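Local coordinates for uncharacterized protein conserved in bacteria (PDB 5DMH) that catalyses the ATP-dependent phosphorylation of 3-oxo-tetronate to 3-oxo-tetronate 4-phosphate, a four-carbon acid sugar kinase reaction, and is caught here with ADP bound, at residues N54-V59 with A76-V81; A82-T87 with G392-G397; T144-A149 with M228-A233; N300-R305 with D442-A447. One frame throughout, in Å; residues are numbered along the deposited sequence.

Contacts 1 and 3 pair neighbouring parallel strands in the sugar-binding N-terminal domain, with centres about 22 Å apart. Contact 4 packs two helices of the nucleotide-binding C-terminal domain, its centre about 32 Å from that of contact 3. Contact 2 bridges the two domains, and its centre lies about 20 to 22 Å from each of the others. Strand 78-82 of contact 1 runs directly into loop 82-87 of contact 2, which meets the start of helix 393-403 at the ADP phosphates. Along the chain contact 3 is nested within the loop that contact 2 closes, whereas contacts 2 and 4 interleave. The nucleotide thus lies where the C-terminal domain faces the N-terminal one.

Contact 1: residues N54-V59 with A76-V81; sequences NGMRTV and ADALVV
R57 and D77 meet just ahead of a parallel strand pair, 58-62 beside 78-82, in the sugar-binding domain. The carbonyl oxygen of R57 takes two backbone donors, A78 N at 2.9 Å and D77 N at 2.8 Å. D77 OD2 returns a bond, receiving R57 N at 2.8 Å on the anti side of the carboxylate, 22° out of its plane. With CG beside its backbone N (chi1 -55°), D77 reaches back to the incoming chain, and OD1 forms a salt bridge with R275. The ladder then becomes regular, V59 N bonding to A78 O and V80 N to V59 O. The T58 and A78 side chains share one face of the sheet, where T58 CG2 meets V80 CG2 at 3.8 Å under helix 41-53. The other face carries V59 and L79; V59 CG2 touches the CB of A76, and L79 packs on W103 and L104 of helix 90-106. A Schellman motif with G55 as its C-prime residue ends helix 41-53 and turns the chain into this strand. Next, the bent selenomethionine M56 lays CE 3.3 Å from D77 O, and T58 OG1 donates to M56 O at 3.0 Å from above the carbonyl plane.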
loop_
_atom_site.group_PDB
_atom_site.type_symbol
_atom_site.label_atom_id
_atom_site.label_comp_id
_atom_site.label_asym_id
_atom_site.label_seq_id
_atom_site.Cartn_x
_atom_site.Cartn_y
_atom_site.Cartn_z
ATOM N N ASN A 54 -12.690 -7.246 -8.814
ATOM C CA ASN A 54 -13.353 -8.502 -8.504
ATOM C C ASN A 54 -14.779 -8.321 -8.013
ATOM O O ASN A 54 -15.362 -9.240 -7.458
ATOM C CB ASN A 54 -12.538 -9.338 -7.513
ATOM C CG ASN A 54 -11.347 -9.987 -8.170
ATOM O OD1 ASN A 54 -11.432 -11.118 -8.685
ATOM N ND2 ASN A 54 -10.235 -9.273 -8.181
ATOM N N GLY A 55 -15.340 -7.136 -8.260
ATOM C CA GLY A 55 -16.771 -6.945 -8.191
ATOM C C GLY A 55 -17.297 -6.284 -6.931
ATOM O O GLY A 55 -18.481 -6.420 -6.652
HETATM N N MSE A 56 -16.456 -5.589 -6.161
HETATM C CA MSE A 56 -16.972 -4.854 -4.994
HETATM C C MSE A 56 -16.786 -3.351 -5.177
HETATM O O MSE A 56 -15.678 -2.895 -5.397
HETATM C CB MSE A 56 -16.296 -5.298 -3.697
HETATM C CG MSE A 56 -16.752 -6.640 -3.175
HETATM SE SE MSE A 56 -15.880 -7.043 -1.432
HETATM C CE MSE A 56 -17.359 -6.560 -0.241
ATOM N N ARG A 57 -17.886 -2.601 -5.164
ATOM C CA ARG A 57 -17.789 -1.149 -5.204
ATOM C C ARG A 57 -17.002 -0.734 -3.963
ATOM O O ARG A 57 -17.317 -1.149 -2.857
ATOM C CB ARG A 57 -19.164 -0.506 -5.209
ATOM C CG ARG A 57 -19.892 -0.729 -6.508
ATOM C CD ARG A 57 -21.292 -0.185 -6.490
ATOM N NE ARG A 57 -21.895 -0.339 -7.808
ATOM C CZ ARG A 57 -23.179 -0.137 -8.077
ATOM N NH1 ARG A 57 -24.016 0.224 -7.116
ATOM N NH2 ARG A 57 -23.625 -0.309 -9.312
ATOM N N THR A 58 -15.956 0.058 -4.162
ATOM C CA THR A 58 -15.045 0.384 -3.081
ATOM C C THR A 58 -14.803 1.868 -2.987
ATOM O O THR A 58 -14.656 2.525 -4.003
ATOM C CB THR A 58 -13.707 -0.334 -3.279
ATOM O OG1 THR A 58 -13.921 -1.747 -3.289
ATOM C CG2 THR A 58 -12.711 -0.003 -2.156
ATOM N N VAL A 59 -14.791 2.391 -1.760
ATOM C CA VAL A 59 -14.368 3.763 -1.507
ATOM C C VAL A 59 -13.138 3.766 -0.595
ATOM O O VAL A 59 -13.084 3.051 0.407
ATOM C CB VAL A 59 -15.499 4.602 -0.881
ATOM C CG1 VAL A 59 -14.952 5.935 -0.345
ATOM C CG2 VAL A 59 -16.616 4.844 -1.907
ATOM N N ALA A 76 -21.162 1.890 -0.640
ATOM C CA ALA A 76 -20.031 1.037 -0.999
ATOM C C ALA A 76 -20.228 -0.400 -0.506
ATOM O O ALA A 76 -20.927 -0.635 0.475
ATOM C CB ALA A 76 -18.742 1.606 -0.424
ATOM N N ASP A 77 -19.636 -1.356 -1.215
ATOM C CA ASP A 77 -19.550 -2.735 -0.725
ATOM C C ASP A 77 -18.331 -2.903 0.178
ATOM O O ASP A 77 -18.347 -3.706 1.122
ATOM C CB ASP A 77 -19.455 -3.724 -1.883
ATOM C CG ASP A 77 -20.595 -3.571 -2.873
ATOM O OD1 ASP A 77 -21.767 -3.514 -2.440
ATOM O OD2 ASP A 77 -20.319 -3.533 -4.091
ATOM N N ALA A 78 -17.267 -2.157 -0.120
ATOM C CA ALA A 78 -16.032 -2.252 0.646
ATOM C C ALA A 78 -15.517 -0.876 0.931
ATOM O O ALA A 78 -15.686 0.018 0.111
ATOM C CB ALA A 78 -14.953 -3.047 -0.120
ATOM N N LEU A 79 -14.896 -0.711 2.095
ATOM C CA LEU A 79 -14.304 0.557 2.499
ATOM C C LEU A 79 -12.854 0.291 2.819
ATOM O O LEU A 79 -12.551 -0.679 3.527
ATOM C CB LEU A 79 -15.014 1.076 3.754
ATOM C CG LEU A 79 -16.501 1.421 3.617
ATOM C CD1 LEU A 79 -17.095 1.705 4.980
ATOM C CD2 LEU A 79 -16.668 2.612 2.729
ATOM N N VAL A 80 -11.958 1.120 2.291
ATOM C CA VAL A 80 -10.526 0.997 2.554
ATOM C C VAL A 80 -10.007 2.266 3.217
ATOM O O VAL A 80 -9.958 3.324 2.591
ATOM C CB VAL A 80 -9.689 0.758 1.265
ATOM C CG1 VAL A 80 -8.185 0.680 1.615
ATOM C CG2 VAL A 80 -10.118 -0.541 0.555
ATOM N N VAL A 81 -9.630 2.146 4.486
ATOM C CA VAL A 81 -9.048 3.257 5.222
ATOM C C VAL A 81 -7.524 3.300 5.046
ATOM O O VAL A 81 -6.802 2.399 5.465
ATOM C CB VAL A 81 -9.420 3.182 6.734
ATOM C CG1 VAL A 81 -8.761 4.333 7.504
ATOM C CG2 VAL A 81 -10.930 3.171 6.919
#

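Contact 2: residues A82-T87 with G392-G397; sequences ALKSRT and GGETSG. With ADP (adenosine-5'-diphosphate), chain C.
K84 and E394 join the two domains through a salt bridge, NZ to OE1 at 2.9 Å, with the lysine nitrogen nearly in line with the C-O bond. K84 leaves its backbone with CG opposite N (chi1 -168°) and stays extended to CE, so that K84 CD passes 4.0 Å from G397 C; only the last torsion bends, swinging NZ to OE1. The same NZ also forms a salt bridge with E370, so one ammonium group ties both glutamates. E394 folds at chi2 (-62°), turning its carboxylate to loop 82-87 while CG lies 3.3 Å from O2A of ADP. That glutamate sits in the glycine-rich first turn of helix 393-403, whose N-terminus cradles the diphosphate: G393 N donates to O1B, E394 N to O2A, and both N and OG1 of T395 to O1A. S396 OG turns back to G392 O, which S396 N reaches from the opposite face. R86 lays its CB 3.3 Å from E394 OE2, then bends at chi3 so that its guanidinium forms salt bridges with D39 and D40. A water donates to E394 OE1 at 2.8 Å and accepts from T87 N at 2.9 Å.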
loop_
_atom_site.group_PDB
_atom_site.type_symbol
_atom_site.label_atom_id
_atom_site.label_comp_id
_atom_site.label_asym_id
_atom_site.label_seq_id
_atom_site.Cartn_x
_atom_site.Cartn_y
_atom_site.Cartn_z
ATOM N N ALA A 82 -7.035 4.372 4.422
ATOM C CA ALA A 82 -5.623 4.597 4.251
ATOM C C ALA A 82 -4.986 5.275 5.474
ATOM O O ALA A 82 -5.391 6.374 5.880
ATOM C CB ALA A 82 -5.410 5.456 3.015
ATOM N N LEU A 83 -4.026 4.599 6.076
ATOM C CA LEU A 83 -3.212 5.145 7.157
ATOM C C LEU A 83 -1.757 5.312 6.698
ATOM O O LEU A 83 -1.317 4.610 5.787
ATOM C CB LEU A 83 -3.218 4.222 8.375
ATOM C CG LEU A 83 -4.569 3.850 8.972
ATOM C CD1 LEU A 83 -4.403 2.936 10.192
ATOM C CD2 LEU A 83 -5.390 5.111 9.314
ATOM N N LYS A 84 -1.002 6.198 7.363
ATOM C CA LYS A 84 0.433 6.326 7.129
ATOM C C LYS A 84 1.123 5.732 8.347
ATOM O O LYS A 84 1.741 6.434 9.149
ATOM C CB LYS A 84 0.825 7.811 6.917
ATOM C CG LYS A 84 2.231 8.019 6.378
ATOM C CD LYS A 84 2.621 9.513 6.281
ATOM C CE LYS A 84 3.955 9.713 5.626
ATOM N NZ LYS A 84 5.110 9.180 6.403
ATOM N N SER A 85 0.977 4.415 8.528
ATOM C CA SER A 85 1.261 3.793 9.823
ATOM C C SER A 85 2.305 2.684 9.727
ATOM O O SER A 85 2.548 1.952 10.693
ATOM C CB SER A 85 -0.014 3.177 10.373
ATOM O OG SER A 85 -0.544 2.266 9.416
ATOM N N ARG A 86 2.901 2.522 8.554
ATOM C CA ARG A 86 3.870 1.464 8.355
ATOM C C ARG A 86 5.149 1.585 9.196
ATOM O O ARG A 86 5.736 0.577 9.564
ATOM C CB ARG A 86 4.228 1.385 6.863
ATOM C CG ARG A 86 5.317 0.365 6.517
ATOM C CD ARG A 86 5.539 0.390 5.000
ATOM N NE ARG A 86 4.352 -0.205 4.413
ATOM C CZ ARG A 86 4.113 -0.352 3.119
ATOM N NH1 ARG A 86 4.969 0.109 2.203
ATOM N NH2 ARG A 86 2.982 -0.938 2.753
ATOM N N THR A 87 5.608 2.802 9.474
ATOM C CA THR A 87 6.881 2.965 10.154
ATOM C C THR A 87 6.830 3.870 11.390
ATOM O O THR A 87 7.875 4.166 11.967
ATOM C CB THR A 87 7.963 3.527 9.206
ATOM O OG1 THR A 87 7.562 4.824 8.746
ATOM C CG2 THR A 87 8.165 2.614 8.023
ATOM N N GLY A 392 6.247 5.842 -4.253
ATOM C CA GLY A 392 6.619 5.560 -2.886
ATOM C C GLY A 392 5.423 5.583 -1.932
ATOM O O GLY A 392 4.559 6.459 -1.999
ATOM N N GLY A 393 5.372 4.597 -1.051
ATOM C CA GLY A 393 4.286 4.480 -0.073
ATOM C C GLY A 393 4.194 5.616 0.941
ATOM O O GLY A 393 3.175 6.349 1.037
ATOM N N GLU A 394 5.259 5.769 1.722
ATOM C CA GLU A 394 5.350 6.865 2.676
ATOM C C GLU A 394 5.279 8.186 1.940
ATOM O O GLU A 394 4.695 9.154 2.425
ATOM C CB GLU A 394 6.661 6.808 3.456
ATOM C CG GLU A 394 6.850 5.537 4.245
ATOM C CD GLU A 394 5.799 5.331 5.316
ATOM O OE1 GLU A 394 5.391 6.316 5.957
ATOM O OE2 GLU A 394 5.386 4.182 5.497
ATOM N N THR A 395 5.910 8.232 0.776
ATOM C CA THR A 395 5.926 9.452 0.012
ATOM C C THR A 395 4.471 9.840 -0.311
ATOM O O THR A 395 4.074 11.004 -0.185
ATOM C CB THR A 395 6.783 9.335 -1.285
ATOM O OG1 THR A 395 8.140 9.024 -0.946
ATOM C CG2 THR A 395 6.756 10.657 -2.083
ATOM N N SER A 396 3.685 8.869 -0.743
ATOM C CA SER A 396 2.279 9.122 -1.094
ATOM C C SER A 396 1.460 9.566 0.110
ATOM O O SER A 396 0.581 10.438 -0.006
ATOM C CB SER A 396 1.652 7.880 -1.704
ATOM O OG SER A 396 2.229 7.571 -2.944
ATOM N N GLY A 397 1.742 8.972 1.270
ATOM C CA GLY A 397 1.087 9.376 2.506
ATOM C C GLY A 397 1.328 10.848 2.786
ATOM O O GLY A 397 0.373 11.606 3.079
HETATM P PB ADP C . 8.729 2.580 -1.097
HETATM O O1B ADP C . 7.316 2.542 -1.670
HETATM O O2B ADP C . 9.768 2.298 -2.169
HETATM O O3B ADP C . 8.896 1.751 0.168
HETATM P PA ADP C . 8.575 5.046 0.474
HETATM O O1A ADP C . 8.272 6.399 -0.037
HETATM O O2A ADP C . 7.600 4.279 1.300
HETATM O O3A ADP C . 9.054 4.149 -0.798
HETATM O "O5'" ADP C . 9.891 5.062 1.392
HETATM C "C5'" ADP C . 11.121 5.605 0.933
HETATM C "C4'" ADP C . 11.774 6.372 2.079
HETATM O "O4'" ADP C . 13.136 6.618 1.766
HETATM C "C3'" ADP C . 11.118 7.729 2.299
HETATM O "O3'" ADP C . 11.095 8.074 3.697
HETATM C "C2'" ADP C . 12.027 8.643 1.539
HETATM O "O2'" ADP C . 11.879 9.997 1.911
HETATM C "C1'" ADP C . 13.367 8.019 1.849
HETATM N N9 ADP C . 14.360 8.452 0.873
HETATM C C8 ADP C . 14.189 8.583 -0.465
HETATM N N7 ADP C . 15.309 9.038 -1.048
HETATM C C5 ADP C . 16.212 9.203 -0.053
HETATM C C6 ADP C . 17.592 9.683 0.018
HETATM N N6 ADP C . 18.197 10.031 -1.137
HETATM N N1 ADP C . 18.197 9.699 1.221
HETATM C C2 ADP C . 17.568 9.317 2.352
HETATM N N3 ADP C . 16.287 8.882 2.383
HETATM C C4 ADP C . 15.582 8.825 1.213
HETATM O O HOH W 1 4.550 5.337 8.442
#

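Contact 3: residues T144-A149 with M228-A233; sequences TIACPA and MAIADA
T144 and M228 open a parallel ladder in which strands 144-147 and 228-231 run at 34° to each other, their axes 4.5 Å apart. Three backbone hydrogen bonds tie the strands. A229 N meets T144 O in the carbonyl plane, A146 N reaches A229 O at 2.8 Å, and A231 N approaches A146 O from 44° above its plane. CA-H...O contacts reinforce each of these acceptors, that from M228 CA to T144 O being 3.3 Å long. Apolar contacts cover both faces. On the face of T144, A146, M228 and I230, the side chains of T144 and M228 run alongside each other, with T144 CG2 4.0 Å from the selenium of M228. The methyl group of A146 rests against I230 CD1 at 3.9 Å; a bend at chi2 (-59°) of I230 turns this terminal methyl toward strand 144-147, while the residue also packs on helix 187-193. On the other face I145 CB approaches A231 CB at 4.3 Å. Beyond the bridged pairs C147 CB also touches A231 CB, and the row ends with A149 CB against A233 CB at 3.8 Å. One polar side-chain bond leads outward: T144 OG1 bonds to L251 O, reaching the next strand, 251-254. The pair lies between helices 187-193 and 236-245, in the parallel alpha/beta core of the sugar-binding domain.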
loop_
_atom_site.group_PDB
_atom_site.type_symbol
_atom_site.label_atom_id
_atom_site.label_comp_id
_atom_site.label_asym_id
_atom_site.label_seq_id
_atom_site.Cartn_x
_atom_site.Cartn_y
_atom_site.Cartn_z
ATOM N N THR A 144 -5.691 -15.387 12.773
ATOM C CA THR A 144 -5.773 -14.869 11.406
ATOM C C THR A 144 -4.626 -15.407 10.601
ATOM O O THR A 144 -3.727 -16.029 11.156
ATOM C CB THR A 144 -5.780 -13.337 11.344
ATOM O OG1 THR A 144 -6.127 -12.942 10.023
ATOM C CG2 THR A 144 -4.440 -12.773 11.714
ATOM N N ILE A 145 -4.689 -15.209 9.291
ATOM C CA ILE A 145 -3.568 -15.522 8.425
ATOM C C ILE A 145 -2.829 -14.233 8.081
ATOM O O ILE A 145 -3.373 -13.113 8.187
ATOM C CB ILE A 145 -3.975 -16.208 7.105
ATOM C CG1 ILE A 145 -4.948 -15.344 6.307
ATOM C CG2 ILE A 145 -4.545 -17.619 7.393
ATOM C CD1 ILE A 145 -5.123 -15.812 4.902
ATOM N N ALA A 146 -1.591 -14.418 7.646
ATOM C CA ALA A 146 -0.729 -13.346 7.198
ATOM C C ALA A 146 -0.155 -13.794 5.843
ATOM O O ALA A 146 0.685 -14.693 5.780
ATOM C CB ALA A 146 0.383 -13.126 8.207
ATOM N N CYS A 147 -0.646 -13.202 4.767
ATOM C CA CYS A 147 -0.270 -13.634 3.433
ATOM C C CYS A 147 0.010 -12.468 2.518
ATOM O O CYS A 147 -0.903 -11.962 1.842
ATOM C CB CYS A 147 -1.395 -14.457 2.797
ATOM S SG CYS A 147 -0.875 -15.254 1.246
ATOM N N PRO A 148 1.276 -12.055 2.459
ATOM C CA PRO A 148 1.651 -10.990 1.516
ATOM C C PRO A 148 1.830 -11.420 0.055
ATOM O O PRO A 148 2.266 -10.597 -0.743
ATOM C CB PRO A 148 2.971 -10.497 2.078
ATOM C CG PRO A 148 3.579 -11.730 2.776
ATOM C CD PRO A 148 2.384 -12.422 3.369
ATOM N N ALA A 149 1.513 -12.666 -0.310
ATOM C CA ALA A 149 1.759 -13.116 -1.681
ATOM C C ALA A 149 0.993 -12.293 -2.738
ATOM O O ALA A 149 -0.156 -11.842 -2.509
ATOM C CB ALA A 149 1.420 -14.588 -1.812
HETATM N N MSE A 228 -1.565 -16.594 14.821
HETATM C CA MSE A 228 -1.408 -16.037 13.493
HETATM C C MSE A 228 -0.522 -16.968 12.662
HETATM O O MSE A 228 0.542 -17.379 13.114
HETATM C CB MSE A 228 -0.782 -14.631 13.564
HETATM C CG MSE A 228 -0.557 -13.995 12.239
HETATM SE SE MSE A 228 -0.632 -12.005 12.479
HETATM C CE MSE A 228 0.116 -11.860 14.197
ATOM N N ALA A 229 -0.968 -17.293 11.462
ATOM C CA ALA A 229 -0.200 -18.179 10.585
ATOM C C ALA A 229 0.178 -17.477 9.302
ATOM O O ALA A 229 -0.692 -16.928 8.609
ATOM C CB ALA A 229 -1.006 -19.427 10.245
ATOM N N ILE A 230 1.468 -17.510 8.988
ATOM C CA ILE A 230 1.929 -17.177 7.649
ATOM C C ILE A 230 1.239 -18.170 6.717
ATOM O O ILE A 230 1.216 -19.347 7.015
ATOM C CB ILE A 230 3.442 -17.336 7.536
ATOM C CG1 ILE A 230 4.189 -16.363 8.467
ATOM C CG2 ILE A 230 3.897 -17.148 6.089
ATOM C CD1 ILE A 230 3.903 -14.905 8.213
ATOM N N ALA A 231 0.623 -17.707 5.633
ATOM C CA ALA A 231 0.014 -18.631 4.663
ATOM C C ALA A 231 0.815 -18.688 3.372
ATOM O O ALA A 231 1.019 -17.659 2.712
ATOM C CB ALA A 231 -1.415 -18.236 4.361
ATOM N N ASP A 232 1.245 -19.898 3.014
ATOM C CA ASP A 232 1.901 -20.128 1.737
ATOM C C ASP A 232 0.935 -19.873 0.560
ATOM O O ASP A 232 -0.272 -20.112 0.628
ATOM C CB ASP A 232 2.470 -21.566 1.628
ATOM C CG ASP A 232 3.746 -21.803 2.434
ATOM O OD1 ASP A 232 4.365 -20.833 2.950
ATOM O OD2 ASP A 232 4.130 -23.007 2.548
ATOM N N ALA A 233 1.488 -19.418 -0.558
ATOM C CA ALA A 233 0.706 -19.254 -1.766
ATOM C C ALA A 233 1.689 -19.167 -2.916
ATOM O O ALA A 233 2.541 -18.266 -2.946
ATOM C CB ALA A 233 -0.148 -18.005 -1.715
#

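Contact 4: residues N300-R305 with D442-A447; sequences NGQVAR and DFFDEA
Helices 300-305 and 443-447 run at 76° to each other with axes 9.8 Å apart, and Q302 and D442 bring their CA atoms closest, at 6.1 Å. Q302 sets its CB over one face of the F444 ring in a CH-pi contact, 3.8 Å from the centroid and 18° off the ring normal. V303 CG2 meets the edge of this ring, in its plane, 3.9 Å from CE2, so the two residues grip a face and an edge of one phenylalanine. Beyond CB the Q302 chain bends at chi2 and its amide passes F443, NE2 lying 3.7 Å from F443 CB. The amide is fixed at both ends: OE1 accepts from K434 NZ, and NE2 donates to the carbonyl oxygens of F438 and G440. Farther out, in the conformer of D442 given here, R305 closes a salt bridge, NE to D442 OD1 at 2.7 Å, with the oxygen at the guanidinium edge and almost in its plane. The arginine bends at chi2 (54°), which brings NE back to an oxygen that R305 CG already approaches at 3.2 Å. D442 occupies the N-cap position of its helix, yet in this conformer its carboxylate turns to R305 and makes no capping bond. A water donates to Q302 O at 2.9 Å and receives a weak bond from F444 N. Both helices pack on strands of the nucleotide-binding domain, V303 and F444 on L343 of strand 343-345, and F443 and A447 on V389 of strand 387-391.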
loop_
_atom_site.group_PDB
_atom_site.type_symbol
_atom_site.label_atom_id
_atom_site.label_comp_id
_atom_site.label_asym_id
_atom_site.label_seq_id
_atom_site.Cartn_x
_atom_site.Cartn_y
_atom_site.Cartn_z
ATOM N N ASN A 300 14.190 3.773 -9.410
ATOM C CA ASN A 300 15.437 4.223 -10.047
ATOM C C ASN A 300 15.353 4.067 -11.555
ATOM O O ASN A 300 15.751 4.978 -12.327
ATOM C CB ASN A 300 16.683 3.561 -9.432
ATOM C CG ASN A 300 17.194 4.308 -8.194
ATOM O OD1 ASN A 300 17.962 5.261 -8.300
ATOM N ND2 ASN A 300 16.771 3.870 -7.020
ATOM N N GLY A 301 14.830 2.927 -11.994
ATOM C CA GLY A 301 14.692 2.664 -13.402
ATOM C C GLY A 301 13.695 3.582 -14.084
ATOM O O GLY A 301 13.896 3.982 -15.240
ATOM N N GLN A 302 12.647 3.961 -13.356
ATOM C CA GLN A 302 11.614 4.875 -13.884
ATOM C C GLN A 302 12.132 6.294 -14.041
ATOM O O GLN A 302 11.829 6.961 -15.025
ATOM C CB GLN A 302 10.350 4.835 -13.004
ATOM C CG GLN A 302 9.558 3.543 -13.217
ATOM C CD GLN A 302 8.834 3.014 -11.999
ATOM O OE1 GLN A 302 8.913 3.560 -10.892
ATOM N NE2 GLN A 302 8.163 1.873 -12.192
ATOM N N VAL A 303 12.941 6.724 -13.082
ATOM C CA VAL A 303 13.610 8.025 -13.135
ATOM C C VAL A 303 14.620 8.052 -14.294
ATOM O O VAL A 303 14.682 9.006 -15.081
ATOM C CB VAL A 303 14.304 8.295 -11.785
ATOM C CG1 VAL A 303 15.309 9.428 -11.890
ATOM C CG2 VAL A 303 13.259 8.552 -10.673
ATOM N N ALA A 304 15.395 6.982 -14.433
ATOM C CA ALA A 304 16.403 6.931 -15.508
ATOM C C ALA A 304 15.741 7.003 -16.885
ATOM O O ALA A 304 16.247 7.643 -17.812
ATOM C CB ALA A 304 17.220 5.690 -15.372
ATOM N N ARG A 305 14.614 6.319 -17.030
ATOM C CA ARG A 305 13.893 6.328 -18.296
ATOM C C ARG A 305 13.424 7.754 -18.619
ATOM O O ARG A 305 13.587 8.237 -19.733
ATOM C CB ARG A 305 12.708 5.381 -18.205
ATOM C CG ARG A 305 11.850 5.316 -19.434
ATOM C CD ARG A 305 12.652 5.001 -20.677
ATOM N NE ARG A 305 11.768 4.712 -21.799
ATOM C CZ ARG A 305 12.101 4.821 -23.083
ATOM N NH1 ARG A 305 13.318 5.215 -23.450
ATOM N NH2 ARG A 305 11.200 4.535 -24.009
ATOM N N ASP A 442 8.491 2.422 -17.898
ATOM C CA ASP A 442 7.806 3.541 -18.520
ATOM C C ASP A 442 6.622 4.072 -17.709
ATOM O O ASP A 442 5.813 4.846 -18.221
ATOM C CB ASP A 442 7.350 3.131 -19.912
ATOM C CG ASP A 442 8.526 2.904 -20.862
ATOM O OD1 ASP A 442 9.496 3.690 -20.808
ATOM O OD2 ASP A 442 8.498 1.935 -21.635
ATOM N N PHE A 443 6.536 3.673 -16.443
ATOM C CA PHE A 443 5.357 3.929 -15.650
ATOM C C PHE A 443 4.983 5.423 -15.516
ATOM O O PHE A 443 3.820 5.754 -15.562
ATOM C CB PHE A 443 5.503 3.332 -14.268
ATOM C CG PHE A 443 4.346 3.634 -13.379
ATOM C CD1 PHE A 443 3.223 2.839 -13.395
ATOM C CD2 PHE A 443 4.375 4.754 -12.533
ATOM C CE1 PHE A 443 2.146 3.140 -12.553
ATOM C CE2 PHE A 443 3.310 5.065 -11.735
ATOM C CZ PHE A 443 2.196 4.267 -11.731
ATOM N N PHE A 444 5.960 6.311 -15.363
ATOM C CA PHE A 444 5.637 7.702 -15.091
ATOM C C PHE A 444 4.798 8.272 -16.247
ATOM O O PHE A 444 3.777 8.940 -16.027
ATOM C CB PHE A 444 6.904 8.545 -14.902
ATOM C CG PHE A 444 7.688 8.254 -13.652
ATOM C CD1 PHE A 444 7.140 7.582 -12.551
ATOM C CD2 PHE A 444 8.989 8.694 -13.559
ATOM C CE1 PHE A 444 7.890 7.374 -11.435
ATOM C CE2 PHE A 444 9.730 8.480 -12.444
ATOM C CZ PHE A 444 9.182 7.818 -11.363
ATOM N N ASP A 445 5.229 8.017 -17.483
ATOM C CA ASP A 445 4.490 8.462 -18.669
ATOM C C ASP A 445 3.167 7.746 -18.828
ATOM O O ASP A 445 2.151 8.369 -19.128
ATOM C CB ASP A 445 5.329 8.306 -19.957
ATOM C CG ASP A 445 4.597 8.812 -21.182
ATOM O OD1 ASP A 445 4.338 10.027 -21.260
ATOM O OD2 ASP A 445 4.259 8.014 -22.066
ATOM N N GLU A 446 3.183 6.429 -18.647
ATOM C CA GLU A 446 1.953 5.654 -18.690
ATOM C C GLU A 446 0.902 6.207 -17.727
ATOM O O GLU A 446 -0.266 6.385 -18.100
ATOM C CB GLU A 446 2.236 4.186 -18.378
ATOM C CG GLU A 446 2.989 3.475 -19.486
ATOM C CD GLU A 446 3.464 2.092 -19.073
ATOM O OE1 GLU A 446 4.116 1.957 -18.015
ATOM O OE2 GLU A 446 3.165 1.137 -19.796
ATOM N N ALA A 447 1.329 6.496 -16.508
ATOM C CA ALA A 447 0.431 7.015 -15.468
ATOM C C ALA A 447 -0.104 8.414 -15.811
ATOM O O ALA A 447 -1.324 8.655 -15.774
ATOM C CB ALA A 447 1.157 7.028 -14.141
HETATM O O HOH W 2 9.257 6.075 -16.083
#